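Local structure of core protein VP4 (Bluetongue virus, 2JHP) at residues 34-38 against 596-600; 86-90 against 105-109; 123-128 against 481-485; 348-353 against 389-393. The protein caps viral RNA inside the bluetongue virus core, acting as a multifunctional capping enzyme with methyltransferase-type domains in a single chain. One frame throughout, in Å; residues are numbered along the deposited sequence.

In the fold
Starting from the N terminus, helix 34-41 opens contact 1, which closes only when the chain returns at 596-600, so the other three contacts lie inside its loop. Contact 2 is local: it closes a short loop between the edge strand 87-88 of the five-stranded parallel sheet and helix 99-112. The next helix, 114-128, opens contact 3, which is in series with contact 2 and closes at 481-485, after helix 470-480. Within that long loop sits contact 4. None of the four crosses another. Contact 1 joins the N-terminal sheet unit to the C-terminal part, contact 3 stays within one seven-stranded unit, and contact 4 joins the two seven-stranded units.

Contact 1: residues 34-38 against 596-600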
loop_
_atom_site.group_PDB
_atom_site.type_symbol
_atom_site.label_atom_id
_atom_site.label_comp_id
_atom_site.label_asym_id
_atom_site.label_seq_id
_atom_site.Cartn_x
_atom_site.Cartn_y
_atom_site.Cartn_z
ATOM N N LEU A 34 -21.551 -15.978 -24.123
ATOM C CA LEU A 34 -21.316 -15.229 -22.887
ATOM C C LEU A 34 -21.856 -16.009 -21.694
ATOM O O LEU A 34 -21.128 -16.245 -20.719
ATOM C CB LEU A 34 -21.984 -13.851 -22.979
ATOM C CG LEU A 34 -21.510 -12.652 -22.152
ATOM C CD1 LEU A 34 -19.992 -12.512 -22.152
ATOM C CD2 LEU A 34 -22.156 -11.356 -22.672
ATOM N N ASN A 35 -23.117 -16.436 -21.793
ATOM C CA ASN A 35 -23.771 -17.201 -20.731
ATOM C C ASN A 35 -23.101 -18.537 -20.399
ATOM O O ASN A 35 -23.113 -18.962 -19.240
ATOM C CB ASN A 35 -25.259 -17.398 -21.031
ATOM C CG ASN A 35 -26.094 -16.160 -20.715
ATOM O OD1 ASN A 35 -25.630 -15.226 -20.055
ATOM N ND2 ASN A 35 -27.341 -16.156 -21.181
ATOM N N ASP A 36 -22.512 -19.181 -21.409
ATOM C CA ASP A 36 -21.741 -20.415 -21.212
ATOM C C ASP A 36 -20.650 -20.226 -20.168
ATOM O O ASP A 36 -20.576 -20.985 -19.199
ATOM C CB ASP A 36 -21.107 -20.892 -22.523
ATOM C CG ASP A 36 -22.072 -21.663 -23.396
ATOM O OD1 ASP A 36 -23.269 -21.306 -23.448
ATOM O OD2 ASP A 36 -21.622 -22.631 -24.046
ATOM N N LEU A 37 -19.815 -19.205 -20.366
ATOM C CA LEU A 37 -18.713 -18.933 -19.450
ATOM C C LEU A 37 -19.245 -18.761 -18.038
ATOM O O LEU A 37 -18.732 -19.367 -17.096
ATOM C CB LEU A 37 -17.956 -17.663 -19.843
ATOM C CG LEU A 37 -17.190 -17.472 -21.147
ATOM C CD1 LEU A 37 -16.440 -16.158 -21.041
ATOM C CD2 LEU A 37 -16.224 -18.602 -21.410
ATOM N N TRP A 38 -20.282 -17.939 -17.904
ATOM C CA TRP A 38 -20.833 -17.618 -16.601
ATOM C C TRP A 38 -21.332 -18.864 -15.861
ATOM O O TRP A 38 -21.020 -19.047 -14.678
ATOM C CB TRP A 38 -21.942 -16.574 -16.717
ATOM C CG TRP A 38 -22.409 -16.090 -15.389
ATOM C CD1 TRP A 38 -21.877 -15.068 -14.659
ATOM C CD2 TRP A 38 -23.492 -16.618 -14.614
ATOM N NE1 TRP A 38 -22.564 -14.922 -13.479
ATOM C CE2 TRP A 38 -23.561 -15.860 -13.425
ATOM C CE3 TRP A 38 -24.410 -17.661 -14.808
ATOM C CZ2 TRP A 38 -24.514 -16.107 -12.429
ATOM C CZ3 TRP A 38 -25.362 -17.907 -13.820
ATOM C CH2 TRP A 38 -25.406 -17.130 -12.644
ATOM N N GLU A 596 -19.150 -2.946 -20.454
ATOM C CA GLU A 596 -19.401 -4.321 -20.867
ATOM C C GLU A 596 -19.971 -5.126 -19.719
ATOM O O GLU A 596 -20.065 -4.641 -18.591
ATOM C CB GLU A 596 -18.146 -4.977 -21.449
ATOM C CG GLU A 596 -16.848 -4.602 -20.756
ATOM C CD GLU A 596 -15.684 -4.533 -21.726
ATOM O OE1 GLU A 596 -15.830 -5.019 -22.869
ATOM O OE2 GLU A 596 -14.622 -3.995 -21.343
ATOM N N VAL A 597 -20.342 -6.361 -20.042
ATOM C CA VAL A 597 -21.187 -7.197 -19.204
ATOM C C VAL A 597 -20.801 -8.680 -19.398
ATOM O O VAL A 597 -20.024 -9.008 -20.303
ATOM C CB VAL A 597 -22.685 -6.932 -19.585
ATOM C CG1 VAL A 597 -22.996 -7.469 -20.988
ATOM C CG2 VAL A 597 -23.653 -7.478 -18.537
ATOM N N ILE A 598 -21.312 -9.564 -18.538
ATOM C CA ILE A 598 -21.294 -11.010 -18.811
ATOM C C ILE A 598 -22.654 -11.693 -18.579
ATOM O O ILE A 598 -22.705 -12.795 -18.026
ATOM C CB ILE A 598 -20.240 -11.782 -17.983
ATOM C CG1 ILE A 598 -19.030 -10.917 -17.630
ATOM C CG2 ILE A 598 -19.829 -13.071 -18.725
ATOM C CD1 ILE A 598 -18.351 -11.381 -16.335
ATOM N N GLU A 599 -23.748 -11.042 -18.977
ATOM C CA GLU A 599 -25.083 -11.664 -18.949
ATOM C C GLU A 599 -26.163 -10.819 -19.625
ATOM O O GLU A 599 -26.291 -9.622 -19.355
ATOM C CB GLU A 599 -25.519 -12.082 -17.527
ATOM C CG GLU A 599 -25.359 -11.029 -16.422
ATOM C CD GLU A 599 -25.383 -11.632 -15.014
ATOM O OE1 GLU A 599 -25.385 -12.876 -14.887
ATOM O OE2 GLU A 599 -25.395 -10.859 -14.030
ATOM N N TRP A 600 -26.924 -11.459 -20.512
ATOM C CA TRP A 600 -28.102 -10.848 -21.113
ATOM C C TRP A 600 -29.374 -11.562 -20.672
ATOM O O TRP A 600 -29.365 -12.309 -19.687
ATOM C CB TRP A 600 -28.010 -10.846 -22.641
ATOM C CG TRP A 600 -27.381 -9.607 -23.234
ATOM C CD1 TRP A 600 -26.470 -9.560 -24.253
ATOM C CD2 TRP A 600 -27.623 -8.242 -22.850
ATOM N NE1 TRP A 600 -26.130 -8.257 -24.528
ATOM C CE2 TRP A 600 -26.820 -7.427 -23.681
ATOM C CE3 TRP A 600 -28.439 -7.629 -21.883
ATOM C CZ2 TRP A 600 -26.806 -6.032 -23.576
ATOM C CZ3 TRP A 600 -28.424 -6.242 -21.778
ATOM C CH2 TRP A 600 -27.613 -5.461 -22.621
#
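Leu34 sends its side chain from helix 34-41 onto the loop at Ile598. Its CB points toward that loop, and with CG anti to the backbone N (chi1 -156°) CG comes up to the loop backbone, 3.7 Å from Ile598 CA. Beyond it the two methyls divide: CD1 meets Ile598 CG2 at 3.5 Å, while CD2 sits over the backbone, 4.0 Å from Val597 O, with Val597 CG1 a little farther off. The Leu34 and Ile598 side chains cross at about a right angle, and a branched tip suits leucine here because one methyl can serve a side chain and the other the main chain.

One turn on, Trp38 faces Glu599. Glu599 OE1 stands 3.7 Å above one face of the indole of Trp38, offset toward its rim, with carboxylate and ring planes 51° apart. The indole N-H is not spent on this carboxylate, since Trp38 NE1 is hydrogen-bonded to Arg519 O. Asn35 adds a looser touch, its OD1 lying 3.8 Å from Glu599 CA.

The helix lies in the connection between the adjacent parallel strands 25-27 and 48-51, so the contact joins the N-terminal sheet unit to the C-terminal part of the chain, just before a break in the model. With no hydrogen bond across it, cohesion rests on apolar packing and shape, and the carboxylate over the indole probably adds little attraction.

Contact 2: residues 86-90 against 105-109; sequences DVRIP and EIGRR
Asp86 O accepts a weak hydrogen bond from Arg109 NE, 3.4 Å long and bent to 132° at the hydrogen. The carbonyl oxygen lies at the edge of the guanidinium, near its plane, and Arg109 CG and CD also come close to it. Arg109 turns at both chi2 (83°) and chi3 (90°), and the folded chain brings NE to Asp86 O and NH1 beside the backbone of Arg88. Its NH1 is 3.4 Å from Arg88 N, but both are donors and no bond can form between them.

Carbon packing does the rest. Val87 CG2 lies 3.8 Å from Arg109 CG, its CG1 rests over Ile106 CA at 4.0 Å, and the Val87 and Arg109 side chains run past each other in opposite senses. Farther along, Ile89 CD1 touches Glu105 CG at 3.7 Å, and Pro90 CD meets that same Glu105 CG at 4.0 Å. Beta-branched Val87 suits a strand, whereas Pro90, without an amide hydrogen, suits chain that has left it.

Strand 87-88 forms the edge of the five-stranded parallel sheet and is bonded to strand 67-71 through Val87; helix 99-112 packs alongside it. The carboxylate of Asp86 is engaged elsewhere, chiefly by Arg63. Arg109 and Glu105 act across the contact mainly through their methylene groups; the one polar bond, long and bent, probably contributes little, and most of the cohesion comes from carbon packing.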
loop_
_atom_site.group_PDB
_atom_site.type_symbol
_atom_site.label_atom_id
_atom_site.label_comp_id
_atom_site.label_asym_id
_atom_site.label_seq_id
_atom_site.Cartn_x
_atom_site.Cartn_y
_atom_site.Cartn_z
ATOM N N ASP A 86 0.564 -12.348 -17.336
ATOM C CA ASP A 86 0.632 -12.198 -15.874
ATOM C C ASP A 86 1.750 -13.026 -15.246
ATOM O O ASP A 86 2.556 -12.505 -14.481
ATOM C CB ASP A 86 -0.703 -12.580 -15.216
ATOM C CG ASP A 86 -1.810 -11.570 -15.477
ATOM O OD1 ASP A 86 -2.987 -11.987 -15.464
ATOM O OD2 ASP A 86 -1.516 -10.371 -15.690
ATOM N N VAL A 87 1.772 -14.321 -15.557
ATOM C CA VAL A 87 2.806 -15.225 -15.059
ATOM C C VAL A 87 3.571 -15.766 -16.250
ATOM O O VAL A 87 3.020 -16.528 -17.044
ATOM C CB VAL A 87 2.213 -16.426 -14.268
ATOM C CG1 VAL A 87 3.324 -17.261 -13.624
ATOM C CG2 VAL A 87 1.245 -15.959 -13.218
ATOM N N ARG A 88 4.834 -15.378 -16.386
ATOM C CA ARG A 88 5.649 -15.941 -17.461
ATOM C C ARG A 88 6.451 -17.152 -17.005
ATOM O O ARG A 88 7.374 -17.037 -16.203
ATOM C CB ARG A 88 6.550 -14.900 -18.135
ATOM C CG ARG A 88 7.141 -15.420 -19.427
ATOM C CD ARG A 88 7.729 -14.333 -20.292
ATOM N NE ARG A 88 8.150 -14.892 -21.575
ATOM C CZ ARG A 88 8.655 -14.191 -22.585
ATOM N NH1 ARG A 88 8.819 -12.878 -22.482
ATOM N NH2 ARG A 88 9.000 -14.811 -23.706
ATOM N N ILE A 89 6.060 -18.309 -17.530
ATOM C CA ILE A 89 6.712 -19.577 -17.243
ATOM C C ILE A 89 8.003 -19.688 -18.034
ATOM O O ILE A 89 7.988 -19.611 -19.264
ATOM C CB ILE A 89 5.798 -20.782 -17.570
ATOM C CG1 ILE A 89 4.459 -20.649 -16.844
ATOM C CG2 ILE A 89 6.490 -22.108 -17.221
ATOM C CD1 ILE A 89 4.566 -20.613 -15.325
ATOM N N PRO A 90 9.128 -19.861 -17.320
ATOM C CA PRO A 90 10.464 -20.004 -17.917
ATOM C C PRO A 90 10.564 -21.221 -18.836
ATOM O O PRO A 90 9.731 -22.134 -18.754
ATOM C CB PRO A 90 11.383 -20.182 -16.698
ATOM C CG PRO A 90 10.602 -19.625 -15.530
ATOM C CD PRO A 90 9.167 -19.911 -15.844
ATOM N N GLU A 105 5.882 -21.884 -9.440
ATOM C CA GLU A 105 6.108 -20.726 -10.301
ATOM C C GLU A 105 4.903 -19.791 -10.285
ATOM O O GLU A 105 5.054 -18.592 -10.026
ATOM C CB GLU A 105 6.439 -21.135 -11.732
ATOM C CG GLU A 105 6.951 -19.978 -12.569
ATOM C CD GLU A 105 8.231 -19.382 -12.009
ATOM O OE1 GLU A 105 9.200 -20.146 -11.828
ATOM O OE2 GLU A 105 8.272 -18.157 -11.748
ATOM N N ILE A 106 3.717 -20.345 -10.544
ATOM C CA ILE A 106 2.465 -19.590 -10.440
ATOM C C ILE A 106 2.339 -18.920 -9.081
ATOM O O ILE A 106 2.110 -17.717 -8.996
ATOM C CB ILE A 106 1.214 -20.459 -10.693
ATOM C CG1 ILE A 106 1.299 -21.151 -12.063
ATOM C CG2 ILE A 106 -0.045 -19.606 -10.594
ATOM C CD1 ILE A 106 0.094 -22.022 -12.402
ATOM N N GLY A 107 2.527 -19.703 -8.027
ATOM C CA GLY A 107 2.375 -19.215 -6.661
ATOM C C GLY A 107 3.297 -18.080 -6.274
ATOM O O GLY A 107 2.853 -17.101 -5.669
ATOM N N ARG A 108 4.581 -18.211 -6.608
ATOM C CA ARG A 108 5.550 -17.143 -6.336
ATOM C C ARG A 108 5.179 -15.858 -7.073
ATOM O O ARG A 108 5.077 -14.784 -6.453
ATOM C CB ARG A 108 6.980 -17.562 -6.697
ATOM C CG ARG A 108 7.558 -18.652 -5.824
ATOM C CD ARG A 108 9.006 -18.902 -6.172
ATOM N NE ARG A 108 9.361 -20.309 -6.000
ATOM C CZ ARG A 108 9.549 -21.169 -7.000
ATOM N NH1 ARG A 108 9.430 -20.773 -8.265
ATOM N NH2 ARG A 108 9.869 -22.434 -6.734
ATOM N N ARG A 109 4.951 -15.964 -8.384
ATOM C CA ARG A 109 4.576 -14.781 -9.164
ATOM C C ARG A 109 3.243 -14.242 -8.676
ATOM O O ARG A 109 3.018 -13.042 -8.636
ATOM C CB ARG A 109 4.532 -15.064 -10.665
ATOM C CG ARG A 109 3.957 -13.900 -11.474
ATOM C CD ARG A 109 4.969 -12.807 -11.805
ATOM N NE ARG A 109 5.608 -13.119 -13.081
ATOM C CZ ARG A 109 6.768 -13.759 -13.219
ATOM N NH1 ARG A 109 7.240 -14.000 -14.434
ATOM N NH2 ARG A 109 7.464 -14.154 -12.153
#

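Contact 3: residues 123-128 against 481-485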
loop_
_atom_site.group_PDB
_atom_site.type_symbol
_atom_site.label_atom_id
_atom_site.label_comp_id
_atom_site.label_asym_id
_atom_site.label_seq_id
_atom_site.Cartn_x
_atom_site.Cartn_y
_atom_site.Cartn_z
ATOM N N ASN A 123 -2.359 4.621 -6.336
ATOM C CA ASN A 123 -2.147 5.666 -7.323
ATOM C C ASN A 123 -3.388 6.484 -7.519
ATOM O O ASN A 123 -3.304 7.678 -7.550
ATOM C CB ASN A 123 -1.586 5.109 -8.630
ATOM C CG ASN A 123 -0.163 4.547 -8.465
ATOM O OD1 ASN A 123 0.484 4.703 -7.417
ATOM N ND2 ASN A 123 0.322 3.882 -9.506
ATOM N N TYR A 124 -4.545 5.838 -7.571
ATOM C CA TYR A 124 -5.820 6.557 -7.599
ATOM C C TYR A 124 -5.910 7.495 -6.388
ATOM O O TYR A 124 -6.335 8.662 -6.516
ATOM C CB TYR A 124 -7.008 5.581 -7.631
ATOM C CG TYR A 124 -8.353 6.207 -7.282
ATOM C CD1 TYR A 124 -9.102 6.891 -8.246
ATOM C CD2 TYR A 124 -8.878 6.113 -5.984
ATOM C CE1 TYR A 124 -10.335 7.461 -7.931
ATOM C CE2 TYR A 124 -10.116 6.686 -5.655
ATOM C CZ TYR A 124 -10.839 7.361 -6.635
ATOM O OH TYR A 124 -12.060 7.940 -6.317
ATOM N N ALA A 125 -5.484 6.976 -5.231
ATOM C CA ALA A 125 -5.534 7.711 -3.968
ATOM C C ALA A 125 -4.595 8.918 -3.920
ATOM O O ALA A 125 -4.909 9.908 -3.256
ATOM C CB ALA A 125 -5.282 6.786 -2.774
ATOM N N PHE A 126 -3.458 8.844 -4.614
ATOM C CA PHE A 126 -2.535 9.980 -4.658
ATOM C C PHE A 126 -3.112 11.080 -5.541
ATOM O O PHE A 126 -2.800 12.262 -5.358
ATOM C CB PHE A 126 -1.145 9.571 -5.153
ATOM C CG PHE A 126 -0.298 8.907 -4.109
ATOM C CD1 PHE A 126 0.127 7.586 -4.266
ATOM C CD2 PHE A 126 0.089 9.599 -2.953
ATOM C CE1 PHE A 126 0.924 6.962 -3.288
ATOM C CE2 PHE A 126 0.888 8.979 -1.969
ATOM C CZ PHE A 126 1.300 7.656 -2.142
ATOM N N LYS A 127 -3.959 10.681 -6.489
ATOM C CA LYS A 127 -4.628 11.629 -7.381
ATOM C C LYS A 127 -5.783 12.323 -6.676
ATOM O O LYS A 127 -6.086 13.478 -6.975
ATOM C CB LYS A 127 -5.135 10.941 -8.657
ATOM C CG LYS A 127 -4.040 10.358 -9.550
ATOM C CD LYS A 127 -3.043 11.435 -9.959
ATOM C CE LYS A 127 -1.853 10.870 -10.710
ATOM N NZ LYS A 127 -0.724 11.856 -10.736
ATOM N N MET A 128 -6.406 11.631 -5.726
ATOM C CA MET A 128 -7.634 12.123 -5.113
ATOM C C MET A 128 -7.533 12.530 -3.639
ATOM O O MET A 128 -8.495 13.065 -3.092
ATOM C CB MET A 128 -8.771 11.114 -5.302
ATOM C CG MET A 128 -9.029 10.694 -6.740
ATOM S SD MET A 128 -9.678 12.019 -7.761
ATOM C CE MET A 128 -9.950 11.155 -9.298
ATOM N N TYR A 481 -11.350 5.692 -14.880
ATOM C CA TYR A 481 -10.069 6.394 -14.950
ATOM C C TYR A 481 -9.007 5.602 -15.712
ATOM O O TYR A 481 -8.063 5.096 -15.110
ATOM C CB TYR A 481 -9.566 6.739 -13.551
ATOM C CG TYR A 481 -10.505 7.597 -12.740
ATOM C CD1 TYR A 481 -11.329 7.034 -11.775
ATOM C CD2 TYR A 481 -10.560 8.979 -12.932
ATOM C CE1 TYR A 481 -12.190 7.814 -11.014
ATOM C CE2 TYR A 481 -11.425 9.781 -12.178
ATOM C CZ TYR A 481 -12.240 9.186 -11.218
ATOM O OH TYR A 481 -13.095 9.967 -10.470
ATOM N N PRO A 482 -9.156 5.508 -17.047
ATOM C CA PRO A 482 -8.306 4.732 -17.954
ATOM C C PRO A 482 -6.787 4.957 -17.907
ATOM O O PRO A 482 -6.047 4.067 -18.315
ATOM C CB PRO A 482 -8.850 5.111 -19.329
ATOM C CG PRO A 482 -10.267 5.408 -19.067
ATOM C CD PRO A 482 -10.246 6.163 -17.790
ATOM N N ASP A 483 -6.306 6.105 -17.445
ATOM C CA ASP A 483 -4.852 6.228 -17.257
ATOM C C ASP A 483 -4.391 6.347 -15.822
ATOM O O ASP A 483 -3.203 6.560 -15.568
ATOM C CB ASP A 483 -4.243 7.346 -18.098
ATOM C CG ASP A 483 -3.585 6.835 -19.376
ATOM O OD1 ASP A 483 -3.097 7.672 -20.161
ATOM O OD2 ASP A 483 -3.552 5.601 -19.594
ATOM N N ILE A 484 -5.324 6.206 -14.882
ATOM C CA ILE A 484 -4.954 5.904 -13.511
ATOM C C ILE A 484 -4.745 4.392 -13.408
ATOM O O ILE A 484 -3.720 3.946 -12.892
ATOM C CB ILE A 484 -5.973 6.418 -12.463
ATOM C CG1 ILE A 484 -6.123 7.937 -12.568
ATOM C CG2 ILE A 484 -5.501 6.073 -11.064
ATOM C CD1 ILE A 484 -7.070 8.571 -11.554
ATOM N N VAL A 485 -5.700 3.611 -13.917
ATOM C CA VAL A 485 -5.593 2.145 -13.906
ATOM C C VAL A 485 -5.784 1.607 -15.316
ATOM O O VAL A 485 -6.894 1.596 -15.843
ATOM C CB VAL A 485 -6.598 1.473 -12.910
ATOM C CG1 VAL A 485 -6.360 -0.022 -12.809
ATOM C CG2 VAL A 485 -6.500 2.093 -11.515
#
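Ile484 and Tyr481 pack on helix 114-128, the helix that leads into strand 131-132 of a methyltransferase-type sheet with strand order 3-2-1-4-5-7-6. Ile484 CG2 sits against the helix backbone, 3.5 Å from Tyr124 CA, while its CD1 runs out to Lys127 CG at 4.0 Å. Isoleucine suits this place because its two arms can reach successive turns of the helix. Tyr124 CE1 and Tyr481 CE1 approach to 3.6 Å; the Tyr481 atom lies near the plane of the Tyr124 ring, at its edge, and the two planes meet obliquely at 53°.

Met128 completes the cluster. Its CG lies 3.7 Å above one face of the Tyr124 ring, toward the rim, and the bend at chi2 (-68°) turns the sulfur and CE toward Tyr481, CE ending 3.5 Å from Tyr481 CE2.

In the next shell both hydroxyls, Tyr124 OH and Tyr481 OH, are hydrogen-bonded to Glu505 OE2; this one carboxylate oxygen joins the two phenols and is likely to hold their mutual tilt. Leu477 of helix 470-480 backs Tyr124. Preceding residues of helix 114-128, Arg114, Phe117, Gly118 and Arg122, line a guanine pocket, so the contact packs the helix's C-terminal turns. Ile484 in turn is positioned by a tight turn just past helix 470-480: Tyr481 O accepts from both Ile484 N and Val485 N, each 3.0 Å away.

Contact 4: residues 348-353 against 389-393; sequences VDRHMH and HLHIV
Next to a guanine pocket, where helix 380-391 gives way to strand 393-394, Arg350 of a neighbouring loop bonds to Leu390 and His391, and His353 of the same loop packs on His389. Arg350 uses two N-H groups at the edge of its guanidinium. NE donates to Leu390 O at 3.0 Å, reaching it from above the carbonyl plane, 36° out; NH2 donates to His391 ND1 at 2.9 Å, almost exactly in the plane of the imidazole. The guanidinium and ring planes stand 83° apart. An extended arginine suits this task, since it can serve a late helix carbonyl and a side chain together, and its NH1 forms a salt bridge with Glu259. Because His391 accepts at ND1 while its NE2 bonds to Tyr185 O, the ring is fixed at both nitrogens, consistent with a proton on NE2.

His353 makes an edge-to-face pair with His389: His353 CE1 stands 3.5 Å above the face of the His389 ring, offset toward its rim, the planes 85° apart, and His353 ND1 is hydrogen-bonded to Tyr322 OH. At the other end Val393 CG2 packs 3.5 Å from Asp349 O and 4.2 Å from Val348 CG1. An Asx turn, His351 N to Asp349 OD1 at 3.0 Å, shapes the loop.

Lys383, Lys384 and Phe387, earlier on helix 380-391, line the guanine pocket together with Tyr185 of helix 178-186. The loop 348-353 follows strand 335-341 of one mixed sheet, whereas Val393 begins strand 393-394, which pairs with strand 149-152 at the edge of the other.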
loop_
_atom_site.group_PDB
_atom_site.type_symbol
_atom_site.label_atom_id
_atom_site.label_comp_id
_atom_site.label_asym_id
_atom_site.label_seq_id
_atom_site.Cartn_x
_atom_site.Cartn_y
_atom_site.Cartn_z
ATOM N N VAL A 348 6.737 18.138 7.078
ATOM C CA VAL A 348 6.202 17.095 7.939
ATOM C C VAL A 348 6.131 17.617 9.366
ATOM O O VAL A 348 7.134 18.105 9.910
ATOM C CB VAL A 348 7.071 15.806 7.910
ATOM C CG1 VAL A 348 6.612 14.808 8.972
ATOM C CG2 VAL A 348 7.024 15.156 6.532
ATOM N N ASP A 349 4.948 17.496 9.966
ATOM C CA ASP A 349 4.778 17.830 11.372
ATOM C C ASP A 349 5.464 16.797 12.293
ATOM O O ASP A 349 4.898 15.736 12.602
ATOM C CB ASP A 349 3.296 17.990 11.719
ATOM C CG ASP A 349 3.080 18.452 13.135
ATOM O OD1 ASP A 349 4.086 18.677 13.849
ATOM O OD2 ASP A 349 1.902 18.584 13.531
ATOM N N ARG A 350 6.677 17.128 12.726
ATOM C CA ARG A 350 7.427 16.272 13.625
ATOM C C ARG A 350 7.336 16.722 15.077
ATOM O O ARG A 350 8.169 16.340 15.881
ATOM C CB ARG A 350 8.894 16.190 13.187
ATOM C CG ARG A 350 9.107 15.461 11.867
ATOM C CD ARG A 350 10.556 15.418 11.470
ATOM N NE ARG A 350 10.677 14.833 10.143
ATOM C CZ ARG A 350 10.745 15.534 9.011
ATOM N NH1 ARG A 350 10.723 16.871 9.030
ATOM N NH2 ARG A 350 10.832 14.890 7.856
ATOM N N HIS A 351 6.313 17.496 15.431
ATOM C CA HIS A 351 6.201 17.977 16.813
ATOM C C HIS A 351 6.126 16.848 17.845
ATOM O O HIS A 351 6.634 17.001 18.947
ATOM C CB HIS A 351 5.111 19.058 16.992
ATOM C CG HIS A 351 3.738 18.532 17.295
ATOM N ND1 HIS A 351 3.144 18.675 18.533
ATOM C CD2 HIS A 351 2.821 17.911 16.512
ATOM C CE1 HIS A 351 1.933 18.146 18.507
ATOM N NE2 HIS A 351 1.710 17.678 17.291
ATOM N N MET A 352 5.560 15.702 17.463
ATOM C CA MET A 352 5.489 14.528 18.347
ATOM C C MET A 352 6.852 14.032 18.813
ATOM O O MET A 352 6.968 13.474 19.901
ATOM C CB MET A 352 4.693 13.382 17.709
ATOM C CG MET A 352 3.162 13.563 17.736
ATOM S SD MET A 352 2.518 14.197 19.305
ATOM C CE MET A 352 0.751 14.162 18.980
ATOM N N HIS A 353 7.879 14.223 17.989
ATOM C CA HIS A 353 9.255 13.957 18.407
ATOM C C HIS A 353 9.699 15.113 19.287
ATOM O O HIS A 353 9.652 16.267 18.860
ATOM C CB HIS A 353 10.180 13.818 17.198
ATOM C CG HIS A 353 9.715 12.796 16.210
ATOM N ND1 HIS A 353 9.943 11.447 16.374
ATOM C CD2 HIS A 353 9.011 12.925 15.060
ATOM C CE1 HIS A 353 9.411 10.789 15.360
ATOM N NE2 HIS A 353 8.838 11.663 14.549
ATOM N N HIS A 389 9.701 6.143 11.002
ATOM C CA HIS A 389 9.535 6.789 12.275
ATOM C C HIS A 389 9.833 8.275 12.187
ATOM O O HIS A 389 9.180 9.094 12.842
ATOM C CB HIS A 389 10.378 6.124 13.358
ATOM C CG HIS A 389 10.080 6.645 14.727
ATOM N ND1 HIS A 389 11.018 7.296 15.496
ATOM C CD2 HIS A 389 8.924 6.673 15.435
ATOM C CE1 HIS A 389 10.465 7.671 16.636
ATOM N NE2 HIS A 389 9.192 7.312 16.621
ATOM N N LEU A 390 10.821 8.621 11.378
ATOM C CA LEU A 390 11.224 10.005 11.240
ATOM C C LEU A 390 10.214 10.823 10.426
ATOM O O LEU A 390 9.977 11.999 10.732
ATOM C CB LEU A 390 12.633 10.107 10.647
ATOM C CG LEU A 390 13.783 9.575 11.529
ATOM C CD1 LEU A 390 15.115 9.712 10.831
ATOM C CD2 LEU A 390 13.855 10.244 12.910
ATOM N N HIS A 391 9.591 10.183 9.435
ATOM C CA HIS A 391 8.913 10.900 8.367
ATOM C C HIS A 391 7.400 10.691 8.280
ATOM O O HIS A 391 6.773 11.198 7.355
ATOM C CB HIS A 391 9.576 10.566 7.010
ATOM C CG HIS A 391 11.042 10.865 6.971
ATOM N ND1 HIS A 391 11.544 12.128 7.181
ATOM C CD2 HIS A 391 12.111 10.067 6.747
ATOM C CE1 HIS A 391 12.861 12.095 7.096
ATOM N NE2 HIS A 391 13.229 10.855 6.830
ATOM N N ILE A 392 6.825 9.944 9.219
ATOM C CA ILE A 392 5.371 9.728 9.261
ATOM C C ILE A 392 4.827 10.317 10.555
ATOM O O ILE A 392 5.378 10.094 11.638
ATOM C CB ILE A 392 5.005 8.219 9.215
ATOM C CG1 ILE A 392 5.245 7.638 7.823
ATOM C CG2 ILE A 392 3.560 7.974 9.654
ATOM C CD1 ILE A 392 5.346 6.114 7.786
ATOM N N VAL A 393 3.747 11.077 10.448
ATOM C CA VAL A 393 3.072 11.550 11.643
ATOM C C VAL A 393 2.316 10.392 12.280
ATOM O O VAL A 393 1.479 9.748 11.652
ATOM C CB VAL A 393 2.115 12.732 11.364
ATOM C CG1 VAL A 393 1.642 13.340 12.685
ATOM C CG2 VAL A 393 2.813 13.787 10.515
#